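Local coordinates for protein anaerobically-induced outer membrane porin OprE (Pseudomonas aeruginosa, PDB 4FRX) that probably forms a water-filled channel across the bacterial outer membrane, through which small solutes can diffuse, at residues Pro129-Asn134 and Phe195-Gly200; Leu208-Tyr213 and Leu226-Asn231; Leu239-Arg244 and Gly286-Thr291; Arg244-Ser249 and Ala323-Asp328. All coordinates share one frame; numbering follows the deposited sequence.

Interaction 1 of 4, residues Pro129-Asn134 and Phe195-Gly200; sequences PVVTYN and FYYAGG
V131 meets two rings of the strand segment F195-G200 with one methyl group. Its CG1 stands 3.9 Å from F195 CE2 and also lies over one face of the Y197 ring, with Y197 CG 4.4 Å from V131 CG1. A chi1 of 53° sets CG1 between the backbone N and the carbonyl carbon, and the side chains of V131 and F195 run antiparallel alongside one another. V130 fills in beside it: its CG2 packs on Y197 CB at 4.1 Å, while V130 O comes obliquely to F195 CZ at 3.5 Å. All four touching residues are buried, and L163 of the strand 156-167 packs on V131, F195 and Y197. No hydrogen bond joins the two segments, and the hydroxyl of Y197 is bonded to Q147 instead. The looser side begins at T132, where the chain leads off through Y133 and N134, all partly exposed. With CA atoms of V130 and Y197 7.4 Å apart, this is packing rather than sheet pairing: a loop between the strands 123-128 and 142-150 laid against the barrel wall, consistent with the inward-folded third loop of OprD-family porins.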
# COMPACT_ATOMS: atom_id res chain seq x y z
N PRO A 129 -0.21 1.41 -9.01
CA PRO A 129 -1.49 0.70 -8.92
C PRO A 129 -1.39 -0.82 -8.86
O PRO A 129 -2.32 -1.45 -8.36
CB PRO A 129 -2.22 1.15 -10.18
CG PRO A 129 -1.69 2.55 -10.41
CD PRO A 129 -0.23 2.48 -10.04
N VAL A 130 -0.30 -1.42 -9.33
CA VAL A 130 -0.18 -2.86 -9.33
C VAL A 130 0.78 -3.34 -8.23
O VAL A 130 0.95 -4.54 -8.04
CB VAL A 130 0.30 -3.38 -10.70
CG1 VAL A 130 -0.82 -3.23 -11.72
CG2 VAL A 130 1.52 -2.60 -11.15
N VAL A 131 1.39 -2.40 -7.51
CA VAL A 131 2.23 -2.73 -6.36
C VAL A 131 2.57 -1.49 -5.53
O VAL A 131 3.16 -0.53 -6.02
CB VAL A 131 3.54 -3.50 -6.76
CG1 VAL A 131 4.32 -2.75 -7.84
CG2 VAL A 131 4.42 -3.78 -5.51
N THR A 132 2.15 -1.49 -4.27
CA THR A 132 2.60 -0.42 -3.38
C THR A 132 2.92 -1.00 -2.01
O THR A 132 2.24 -1.92 -1.54
CB THR A 132 1.64 0.79 -3.22
OG1 THR A 132 1.18 0.88 -1.87
CG2 THR A 132 0.50 0.69 -4.13
N TYR A 133 3.98 -0.49 -1.41
CA TYR A 133 4.42 -1.03 -0.15
C TYR A 133 3.53 -0.58 1.00
O TYR A 133 3.01 0.54 1.01
CB TYR A 133 5.88 -0.66 0.12
CG TYR A 133 6.12 0.80 0.48
CD1 TYR A 133 6.17 1.79 -0.50
CD2 TYR A 133 6.34 1.17 1.81
CE1 TYR A 133 6.41 3.11 -0.16
CE2 TYR A 133 6.59 2.48 2.15
CZ TYR A 133 6.62 3.45 1.17
OH TYR A 133 6.87 4.75 1.51
N ASN A 134 3.34 -1.47 1.97
CA ASN A 134 2.58 -1.14 3.16
C ASN A 134 3.46 -0.44 4.19
O ASN A 134 4.64 -0.75 4.34
CB ASN A 134 1.98 -2.41 3.77
CG ASN A 134 1.13 -2.11 4.97
OD1 ASN A 134 1.60 -2.13 6.11
ND2 ASN A 134 -0.15 -1.80 4.73
N PHE A 195 8.01 -11.19 -9.99
CA PHE A 195 6.89 -10.28 -10.24
C PHE A 195 7.35 -9.21 -11.22
O PHE A 195 8.27 -8.45 -10.93
CB PHE A 195 6.38 -9.64 -8.94
CG PHE A 195 5.29 -8.60 -9.16
CD1 PHE A 195 3.97 -8.99 -9.36
CD2 PHE A 195 5.59 -7.25 -9.16
CE1 PHE A 195 2.96 -8.03 -9.58
CE2 PHE A 195 4.60 -6.29 -9.36
CZ PHE A 195 3.27 -6.69 -9.58
N TYR A 196 6.69 -9.14 -12.38
CA TYR A 196 7.02 -8.15 -13.40
C TYR A 196 5.95 -7.10 -13.45
O TYR A 196 4.77 -7.41 -13.31
CB TYR A 196 7.05 -8.83 -14.78
CG TYR A 196 7.91 -10.04 -14.83
CD1 TYR A 196 9.29 -9.93 -14.89
CD2 TYR A 196 7.36 -11.32 -14.83
CE1 TYR A 196 10.10 -11.05 -14.95
CE2 TYR A 196 8.15 -12.44 -14.88
CZ TYR A 196 9.52 -12.30 -14.94
OH TYR A 196 10.31 -13.43 -15.00
N TYR A 197 6.36 -5.85 -13.66
CA TYR A 197 5.41 -4.76 -13.72
C TYR A 197 5.90 -3.68 -14.68
O TYR A 197 7.09 -3.54 -14.92
CB TYR A 197 5.13 -4.18 -12.33
CG TYR A 197 6.34 -3.57 -11.63
CD1 TYR A 197 7.27 -4.39 -10.97
CD2 TYR A 197 6.55 -2.19 -11.60
CE1 TYR A 197 8.36 -3.85 -10.30
CE2 TYR A 197 7.65 -1.64 -10.94
CZ TYR A 197 8.55 -2.48 -10.30
OH TYR A 197 9.64 -1.95 -9.64
N ALA A 198 4.95 -2.94 -15.24
CA ALA A 198 5.23 -1.88 -16.18
C ALA A 198 4.01 -1.01 -16.28
O ALA A 198 2.89 -1.48 -16.17
CB ALA A 198 5.59 -2.45 -17.56
N GLY A 199 4.22 0.29 -16.48
CA GLY A 199 3.12 1.15 -16.86
C GLY A 199 3.51 2.61 -16.83
O GLY A 199 4.70 2.96 -16.78
N GLY A 200 2.51 3.48 -16.87
CA GLY A 200 2.81 4.89 -16.87
C GLY A 200 1.63 5.76 -16.51
O GLY A 200 0.49 5.30 -16.48

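Interaction 2 of 4, residues Leu208-Tyr213 and Leu226-Asn231; sequences LTLQYY and LGLIHN. With C8E ((hydroxyethyloxy)tri(ethyloxy)octane), chain F; C8E ((hydroxyethyloxy)tri(ethyloxy)octane), chain C.
G227 O has three neighbours: it accepts Q211 N at 3.0 Å, receives a CA-H contact from L210, and has C5 of the chain F detergent 3.4 Å away. The bond from Q211 is bent, 141° at the hydrogen, and its donor sits well above the carbonyl plane. The return bond from G227 N to Q211 O is tilted in a similar way, whereas T209 and I229 exchange two much straighter bonds, both 167° at hydrogen. These are the rungs of an antiparallel hairpin, strands 208-217 and 221-234, in the wall of the porin's beta-barrel. One face of it carries L208, L210, Y212, L226, L228 and H230. There L208 CD1 reaches L228 CG at 3.8 Å and comes to the edge of the H230 ring. L210 and L228 lie side by side, and L226 CD2 touches the edge of the Y212 ring at CD1, 3.8 Å away. Two detergent molecules touch this face, consistent with its being the membrane side: C7 of chain F lies 3.7 Å from L228 CB, and C13 of chain C is 3.5 Å from L210 CB. On the other face T209 OG1 is bonded to K203, and Q211 NE2 to D201.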
# COMPACT_ATOMS: atom_id res chain seq x y z
N LEU A 208 -6.22 16.60 -16.13
CA LEU A 208 -6.51 15.21 -16.46
C LEU A 208 -5.25 14.37 -16.61
O LEU A 208 -4.33 14.74 -17.33
CB LEU A 208 -7.32 15.14 -17.76
CG LEU A 208 -7.78 13.77 -18.26
CD1 LEU A 208 -8.67 13.07 -17.23
CD2 LEU A 208 -8.51 13.91 -19.58
N THR A 209 -5.24 13.23 -15.93
CA THR A 209 -4.17 12.24 -16.02
C THR A 209 -4.79 10.88 -16.33
O THR A 209 -5.82 10.54 -15.77
CB THR A 209 -3.40 12.14 -14.69
OG1 THR A 209 -2.67 13.36 -14.49
CG2 THR A 209 -2.42 10.95 -14.69
N LEU A 210 -4.15 10.13 -17.21
CA LEU A 210 -4.56 8.76 -17.51
C LEU A 210 -3.45 7.81 -17.04
O LEU A 210 -2.29 8.19 -16.95
CB LEU A 210 -4.72 8.59 -19.01
CG LEU A 210 -5.61 9.65 -19.67
CD1 LEU A 210 -5.64 9.37 -21.17
CD2 LEU A 210 -7.02 9.60 -19.08
N GLN A 211 -3.81 6.56 -16.77
CA GLN A 211 -2.84 5.60 -16.29
C GLN A 211 -3.13 4.24 -16.91
O GLN A 211 -4.29 3.89 -17.11
CB GLN A 211 -2.98 5.44 -14.80
CG GLN A 211 -2.52 6.61 -13.95
CD GLN A 211 -2.73 6.32 -12.49
OE1 GLN A 211 -3.86 6.07 -12.06
NE2 GLN A 211 -1.65 6.33 -11.71
N TYR A 212 -2.08 3.50 -17.21
CA TYR A 212 -2.20 2.10 -17.54
C TYR A 212 -1.06 1.42 -16.83
O TYR A 212 0.09 1.85 -16.97
CB TYR A 212 -2.07 1.81 -19.04
CG TYR A 212 -1.83 0.33 -19.26
CD1 TYR A 212 -2.89 -0.57 -19.17
CD2 TYR A 212 -0.55 -0.18 -19.47
CE1 TYR A 212 -2.68 -1.92 -19.32
CE2 TYR A 212 -0.34 -1.54 -19.62
CZ TYR A 212 -1.41 -2.40 -19.55
OH TYR A 212 -1.21 -3.76 -19.68
N TYR A 213 -1.37 0.34 -16.11
CA TYR A 213 -0.35 -0.48 -15.48
C TYR A 213 -0.60 -1.98 -15.67
O TYR A 213 -1.74 -2.42 -15.84
CB TYR A 213 -0.21 -0.16 -13.98
CG TYR A 213 0.48 1.17 -13.72
CD1 TYR A 213 -0.24 2.37 -13.72
CD2 TYR A 213 1.84 1.24 -13.46
CE1 TYR A 213 0.40 3.60 -13.51
CE2 TYR A 213 2.48 2.47 -13.21
CZ TYR A 213 1.74 3.65 -13.25
OH TYR A 213 2.35 4.88 -13.02
N LEU A 226 -6.46 0.25 -15.67
CA LEU A 226 -6.64 1.55 -16.29
C LEU A 226 -7.13 2.52 -15.22
O LEU A 226 -7.89 2.11 -14.33
CB LEU A 226 -7.65 1.48 -17.45
CG LEU A 226 -7.20 0.67 -18.66
CD1 LEU A 226 -8.40 0.36 -19.57
CD2 LEU A 226 -6.09 1.38 -19.43
N GLY A 227 -6.71 3.78 -15.30
CA GLY A 227 -7.10 4.77 -14.32
C GLY A 227 -7.30 6.15 -14.95
O GLY A 227 -6.73 6.47 -15.98
N LEU A 228 -8.12 6.97 -14.30
CA LEU A 228 -8.29 8.34 -14.74
C LEU A 228 -8.45 9.17 -13.50
O LEU A 228 -9.14 8.77 -12.57
CB LEU A 228 -9.53 8.44 -15.65
CG LEU A 228 -10.13 9.78 -16.08
CD1 LEU A 228 -10.85 9.59 -17.40
CD2 LEU A 228 -11.08 10.36 -15.04
N ILE A 229 -7.81 10.34 -13.47
CA ILE A 229 -8.03 11.29 -12.42
C ILE A 229 -8.31 12.63 -13.09
O ILE A 229 -7.52 13.09 -13.91
CB ILE A 229 -6.81 11.45 -11.52
CG1 ILE A 229 -6.40 10.10 -10.92
CG2 ILE A 229 -7.10 12.47 -10.41
CD1 ILE A 229 -7.21 9.72 -9.71
N HIS A 230 -9.45 13.22 -12.77
CA HIS A 230 -9.83 14.50 -13.38
C HIS A 230 -10.20 15.53 -12.33
O HIS A 230 -10.95 15.23 -11.39
CB HIS A 230 -10.99 14.31 -14.35
CG HIS A 230 -11.43 15.58 -15.01
ND1 HIS A 230 -12.46 16.35 -14.52
CD2 HIS A 230 -10.95 16.23 -16.09
CE1 HIS A 230 -12.60 17.42 -15.28
NE2 HIS A 230 -11.70 17.37 -16.24
N ASN A 231 -9.69 16.74 -12.48
CA ASN A 231 -10.01 17.81 -11.55
C ASN A 231 -10.78 18.91 -12.26
O ASN A 231 -10.36 19.40 -13.30
CB ASN A 231 -8.75 18.34 -10.87
CG ASN A 231 -8.30 17.45 -9.70
OD1 ASN A 231 -9.00 17.33 -8.70
ND2 ASN A 231 -7.13 16.83 -9.83
C3 C8E F . -6.75 5.22 -20.72
C4 C8E F . -7.99 5.80 -20.04
C5 C8E F . -8.30 5.10 -18.72
C6 C8E F . -9.77 4.74 -18.57
C7 C8E F . -10.38 5.28 -17.28
C8 C8E F . -10.45 4.24 -16.16
O9 C8E F . -11.76 3.70 -16.06
O18 C8E F . -17.02 -1.62 -20.78
C19 C8E F . -18.18 -2.32 -21.16
C20 C8E F . -18.77 -2.72 -19.84
O21 C8E F . -20.04 -2.13 -19.76
C1 C8E C . 1.77 14.73 -28.38
C2 C8E C . 2.06 13.23 -28.39
C3 C8E C . 1.86 12.60 -27.02
C4 C8E C . 0.48 11.96 -26.91
C5 C8E C . 0.56 10.44 -26.96
C6 C8E C . -0.81 9.84 -26.70
C7 C8E C . -0.74 8.78 -25.61
C8 C8E C . -2.01 8.78 -24.77
O9 C8E C . -2.15 7.52 -24.16
C10 C8E C . -1.72 7.48 -22.82
C11 C8E C . -2.23 6.19 -22.18
O12 C8E C . -1.67 6.04 -20.90
C13 C8E C . -2.66 5.89 -19.91

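Interaction 3 of 4, residues Leu239-Arg244 and Gly286-Thr291; sequences LKTDLR and GLFTYT
K240 and T289 form one hydrogen-bonded pair across these antiparallel strands, D242 and L287 the next. The K240 N to T289 O bond is 2.8 Å long and nearly straight, 174° at the hydrogen; D242 N to L287 O, at 2.9 Å, is more bent, 141°. Carbonyl oxygens of T289, K240 and D242 also draw CA-H contacts, from L239, F288 and G286. Apolar packing gathers on the face of L239, T241, L243, F288 and Y290. T241 and F288 run alongside one another in the same sense, with T241 CG2 3.5 Å from F288 CE2. L239 leans on F288 CB and on the Y290 ring at CD1, and L243 CD2 rests 3.8 Å from G286 CA. The polar side chains K240, D242 and T289 lie on the other face, beside L287. A water bonds to T289 OG1 at 2.8 Å and donates to K240 O. In a salt bridge within the strand, R244 NE meets D242 OD1, which uses its syn lone pair, at 3.0 Å, and R244 NH2 bonds D242 OD2 at 3.2 Å. Since L243 touches a bound detergent, the apolar face is consistent with the lipid-facing outside of the barrel. With both oxygens held by one guanidinium, D242 would be expected to keep its negative charge, on what is probably the channel side.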
# COMPACT_ATOMS: atom_id res chain seq x y z
N LEU A 239 -14.16 19.55 -8.08
CA LEU A 239 -14.63 18.17 -8.10
C LEU A 239 -13.56 17.29 -8.70
O LEU A 239 -13.09 17.54 -9.81
CB LEU A 239 -15.93 18.02 -8.89
CG LEU A 239 -16.44 16.58 -9.08
CD1 LEU A 239 -17.03 16.04 -7.80
CD2 LEU A 239 -17.44 16.48 -10.24
N LYS A 240 -13.14 16.28 -7.95
CA LYS A 240 -12.12 15.34 -8.38
C LYS A 240 -12.79 13.99 -8.67
O LYS A 240 -13.57 13.50 -7.88
CB LYS A 240 -11.08 15.17 -7.29
CG LYS A 240 -9.96 14.20 -7.62
CD LYS A 240 -9.03 14.04 -6.43
CE LYS A 240 -7.93 13.01 -6.70
NZ LYS A 240 -7.31 12.52 -5.45
N THR A 241 -12.50 13.43 -9.84
CA THR A 241 -13.11 12.19 -10.29
C THR A 241 -12.01 11.16 -10.39
O THR A 241 -10.98 11.41 -11.01
CB THR A 241 -13.71 12.37 -11.68
OG1 THR A 241 -14.73 13.37 -11.63
CG2 THR A 241 -14.33 11.06 -12.17
N ASP A 242 -12.22 10.00 -9.79
CA ASP A 242 -11.17 9.00 -9.69
C ASP A 242 -11.79 7.70 -10.17
O ASP A 242 -12.67 7.16 -9.51
CB ASP A 242 -10.72 8.92 -8.22
CG ASP A 242 -9.71 7.82 -7.94
OD1 ASP A 242 -9.74 6.74 -8.58
OD2 ASP A 242 -8.88 8.02 -7.03
N LEU A 243 -11.35 7.22 -11.34
CA LEU A 243 -11.89 6.00 -11.94
C LEU A 243 -10.81 4.94 -12.06
O LEU A 243 -9.66 5.25 -12.39
CB LEU A 243 -12.47 6.27 -13.33
CG LEU A 243 -13.44 7.44 -13.47
CD1 LEU A 243 -13.97 7.51 -14.90
CD2 LEU A 243 -14.59 7.28 -12.49
N ARG A 244 -11.17 3.70 -11.76
CA ARG A 244 -10.22 2.59 -11.78
C ARG A 244 -10.90 1.34 -12.32
O ARG A 244 -12.08 1.09 -12.06
CB ARG A 244 -9.68 2.31 -10.37
CG ARG A 244 -9.14 3.52 -9.64
CD ARG A 244 -8.57 3.16 -8.28
NE ARG A 244 -8.23 4.36 -7.52
CZ ARG A 244 -7.68 4.36 -6.31
NH1 ARG A 244 -7.42 3.20 -5.72
NH2 ARG A 244 -7.42 5.50 -5.69
N GLY A 286 -15.53 4.13 -9.03
CA GLY A 286 -15.64 5.55 -9.29
C GLY A 286 -15.73 6.24 -7.94
O GLY A 286 -16.54 5.85 -7.10
N LEU A 287 -14.86 7.22 -7.70
CA LEU A 287 -14.91 7.98 -6.46
C LEU A 287 -14.92 9.46 -6.82
O LEU A 287 -14.11 9.90 -7.61
CB LEU A 287 -13.69 7.66 -5.58
CG LEU A 287 -13.51 8.48 -4.30
CD1 LEU A 287 -14.62 8.14 -3.28
CD2 LEU A 287 -12.12 8.28 -3.71
N PHE A 288 -15.85 10.21 -6.23
CA PHE A 288 -15.99 11.62 -6.55
C PHE A 288 -15.87 12.39 -5.26
O PHE A 288 -16.52 12.07 -4.27
CB PHE A 288 -17.36 11.89 -7.18
CG PHE A 288 -17.63 11.06 -8.40
CD1 PHE A 288 -18.21 9.81 -8.27
CD2 PHE A 288 -17.29 11.52 -9.65
CE1 PHE A 288 -18.45 9.02 -9.39
CE2 PHE A 288 -17.54 10.74 -10.78
CZ PHE A 288 -18.11 9.48 -10.64
N THR A 289 -15.02 13.41 -5.27
CA THR A 289 -14.77 14.19 -4.07
C THR A 289 -14.92 15.66 -4.42
O THR A 289 -14.25 16.14 -5.34
CB THR A 289 -13.35 13.93 -3.56
OG1 THR A 289 -13.15 12.52 -3.45
CG2 THR A 289 -13.12 14.59 -2.22
N TYR A 290 -15.80 16.36 -3.72
CA TYR A 290 -15.97 17.79 -3.91
C TYR A 290 -15.42 18.53 -2.69
O TYR A 290 -15.76 18.22 -1.55
CB TYR A 290 -17.43 18.16 -4.13
CG TYR A 290 -17.60 19.63 -4.44
CD1 TYR A 290 -17.13 20.16 -5.63
CD2 TYR A 290 -18.21 20.48 -3.53
CE1 TYR A 290 -17.28 21.51 -5.92
CE2 TYR A 290 -18.37 21.83 -3.81
CZ TYR A 290 -17.90 22.34 -5.01
OH TYR A 290 -18.05 23.68 -5.30
N THR A 291 -14.56 19.51 -2.96
CA THR A 291 -13.83 20.21 -1.93
C THR A 291 -14.06 21.71 -2.04
O THR A 291 -13.78 22.31 -3.08
CB THR A 291 -12.32 19.92 -2.03
OG1 THR A 291 -12.07 18.53 -1.77
CG2 THR A 291 -11.54 20.77 -1.03
O HOH W 1 -12.05 11.60 -5.85

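Interaction 4 of 4, residues Arg244-Ser249 and Ala323-Asp328; sequences RAFDSS and AYLITD
R244 reaches across to Y324 and I326 with a long, nearly straight side chain. From CB, which points toward the loop, a chi1 of -51° places CG beside the backbone N and anti to the carbonyl carbon, and the chain then runs extended to NE. CD is the first atom to touch, 3.9 Å from Y324 CE2. NE slides between Y324 CE2 and I326 CG2. At CZ the sandwich closes: Y324 CZ lies 3.5 Å away over one face of the guanidinium, I326 CG2 3.7 Å away over the opposite face. Guanidinium and phenol ring are stacked almost perfectly flat, their planes 2° apart, a cation-pi contact with R244 CZ 3.7 Å from the ring centroid. NH1 hangs over the centre of that ring and gives a weak, bent bond to Y324 O at 3.0 Å. It also donates to a water at the guanidinium edge, which passes a hydrogen bond on to L325 O. With NE and NH2 already engaged by D242, these contacts restrict both the tilt and the rotation of the group. F246, two residues along, sets its ring edge against Y324 O, with CE2 3.4 Å from that oxygen, and packs CE2 on L325 CD2. The receiving backbone is tightly folded: Y324 centres an inverse gamma turn, and a type I turn runs from L325 to D328. The segment, consistent with an inward-folded loop of an OprD-family barrel, follows the strand 295-305 and lies against 237-250, itself flanked by 221-234 and 280-292; F225 touches both R244 and F246, while I326 O is hydrogen-bonded to Q343 of the strand 340-349.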
# COMPACT_ATOMS: atom_id res chain seq x y z
N ARG A 244 -11.17 3.70 -11.76
CA ARG A 244 -10.22 2.59 -11.78
C ARG A 244 -10.90 1.34 -12.32
O ARG A 244 -12.08 1.09 -12.06
CB ARG A 244 -9.68 2.31 -10.37
CG ARG A 244 -9.14 3.52 -9.64
CD ARG A 244 -8.57 3.16 -8.28
NE ARG A 244 -8.23 4.36 -7.52
CZ ARG A 244 -7.68 4.36 -6.31
NH1 ARG A 244 -7.42 3.20 -5.72
NH2 ARG A 244 -7.42 5.50 -5.69
N ALA A 245 -10.14 0.58 -13.09
CA ALA A 245 -10.60 -0.66 -13.69
C ALA A 245 -9.43 -1.63 -13.64
O ALA A 245 -8.36 -1.30 -14.13
CB ALA A 245 -11.00 -0.40 -15.13
N PHE A 246 -9.62 -2.80 -13.03
CA PHE A 246 -8.59 -3.84 -12.98
C PHE A 246 -9.13 -5.10 -13.64
O PHE A 246 -10.26 -5.50 -13.37
CB PHE A 246 -8.26 -4.24 -11.54
CG PHE A 246 -7.40 -3.26 -10.77
CD1 PHE A 246 -6.01 -3.38 -10.79
CD2 PHE A 246 -7.97 -2.32 -9.94
CE1 PHE A 246 -5.21 -2.52 -10.03
CE2 PHE A 246 -7.18 -1.46 -9.18
CZ PHE A 246 -5.79 -1.57 -9.23
N ASP A 247 -8.34 -5.77 -14.47
CA ASP A 247 -8.71 -7.11 -14.90
C ASP A 247 -7.61 -8.05 -14.43
O ASP A 247 -6.46 -7.87 -14.80
CB ASP A 247 -8.80 -7.20 -16.42
CG ASP A 247 -9.21 -8.58 -16.89
OD1 ASP A 247 -10.41 -8.88 -16.84
OD2 ASP A 247 -8.32 -9.37 -17.28
N SER A 248 -7.96 -9.04 -13.61
CA SER A 248 -6.97 -9.97 -13.08
C SER A 248 -7.32 -11.39 -13.53
O SER A 248 -8.45 -11.85 -13.36
CB SER A 248 -6.96 -9.93 -11.57
OG SER A 248 -6.74 -8.63 -11.06
N SER A 249 -6.34 -12.09 -14.09
CA SER A 249 -6.58 -13.45 -14.55
C SER A 249 -5.41 -14.34 -14.18
O SER A 249 -4.37 -13.84 -13.74
CB SER A 249 -6.80 -13.47 -16.06
OG SER A 249 -5.69 -12.92 -16.74
N ALA A 323 -3.70 -2.94 -1.24
CA ALA A 323 -4.36 -3.05 -2.55
C ALA A 323 -4.67 -1.64 -3.03
O ALA A 323 -5.07 -0.78 -2.23
CB ALA A 323 -5.63 -3.89 -2.46
N TYR A 324 -4.49 -1.39 -4.32
CA TYR A 324 -4.80 -0.06 -4.86
C TYR A 324 -6.30 0.07 -5.18
O TYR A 324 -6.71 0.32 -6.32
CB TYR A 324 -3.93 0.30 -6.07
CG TYR A 324 -4.05 1.75 -6.46
CD1 TYR A 324 -3.69 2.77 -5.57
CD2 TYR A 324 -4.56 2.13 -7.71
CE1 TYR A 324 -3.83 4.10 -5.90
CE2 TYR A 324 -4.69 3.47 -8.06
CZ TYR A 324 -4.32 4.45 -7.15
OH TYR A 324 -4.44 5.79 -7.49
N LEU A 325 -7.11 -0.13 -4.15
CA LEU A 325 -8.56 -0.03 -4.23
C LEU A 325 -9.01 1.15 -3.37
O LEU A 325 -8.42 1.42 -2.31
CB LEU A 325 -9.21 -1.33 -3.69
CG LEU A 325 -8.90 -2.65 -4.41
CD1 LEU A 325 -9.51 -3.86 -3.68
CD2 LEU A 325 -9.35 -2.63 -5.88
N ILE A 326 -10.08 1.82 -3.80
CA ILE A 326 -10.66 2.91 -3.00
C ILE A 326 -11.20 2.46 -1.66
O ILE A 326 -11.53 3.30 -0.80
CB ILE A 326 -11.74 3.71 -3.78
CG1 ILE A 326 -12.92 2.82 -4.19
CG2 ILE A 326 -11.12 4.41 -4.99
CD1 ILE A 326 -14.11 3.61 -4.77
N THR A 327 -11.26 1.15 -1.48
CA THR A 327 -11.76 0.52 -0.26
C THR A 327 -10.65 -0.02 0.64
O THR A 327 -10.93 -0.68 1.63
CB THR A 327 -12.73 -0.62 -0.60
OG1 THR A 327 -12.04 -1.62 -1.38
CG2 THR A 327 -13.95 -0.11 -1.37
N ASP A 328 -9.39 0.24 0.31
CA ASP A 328 -8.30 -0.21 1.17
C ASP A 328 -8.20 0.78 2.31
O ASP A 328 -7.68 1.88 2.14
CB ASP A 328 -6.97 -0.32 0.42
CG ASP A 328 -5.85 -0.94 1.27
OD1 ASP A 328 -5.55 -0.42 2.36
OD2 ASP A 328 -5.26 -1.96 0.84
O HOH W 2 -6.32 3.13 -2.96

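How the interactions relate
Interactions 2 and 3 are successive pieces of barrel wall, centres 11 Å apart, and H230 O with T241 N, 2.8 Å apart, probably hydrogen-bonds them. Interactions 1 and 4 bring loops onto that wall, and the loops meet: P129 O packs on Y324 CB at 3.3 Å. P129 CG also touches Y213 CD1, at 3.6 Å, while G200 N and Y212 O, 2.9 Å apart and probably hydrogen-bonded, link interaction 1 to interaction 2. R244 belongs to both 3 and 4, tying the D242 pair to the Y324 stack. Detergent on interaction 2 probably marks the membrane side, and the loops of 1 and 4 are consistent with those that narrow the channel in OprD-family porins.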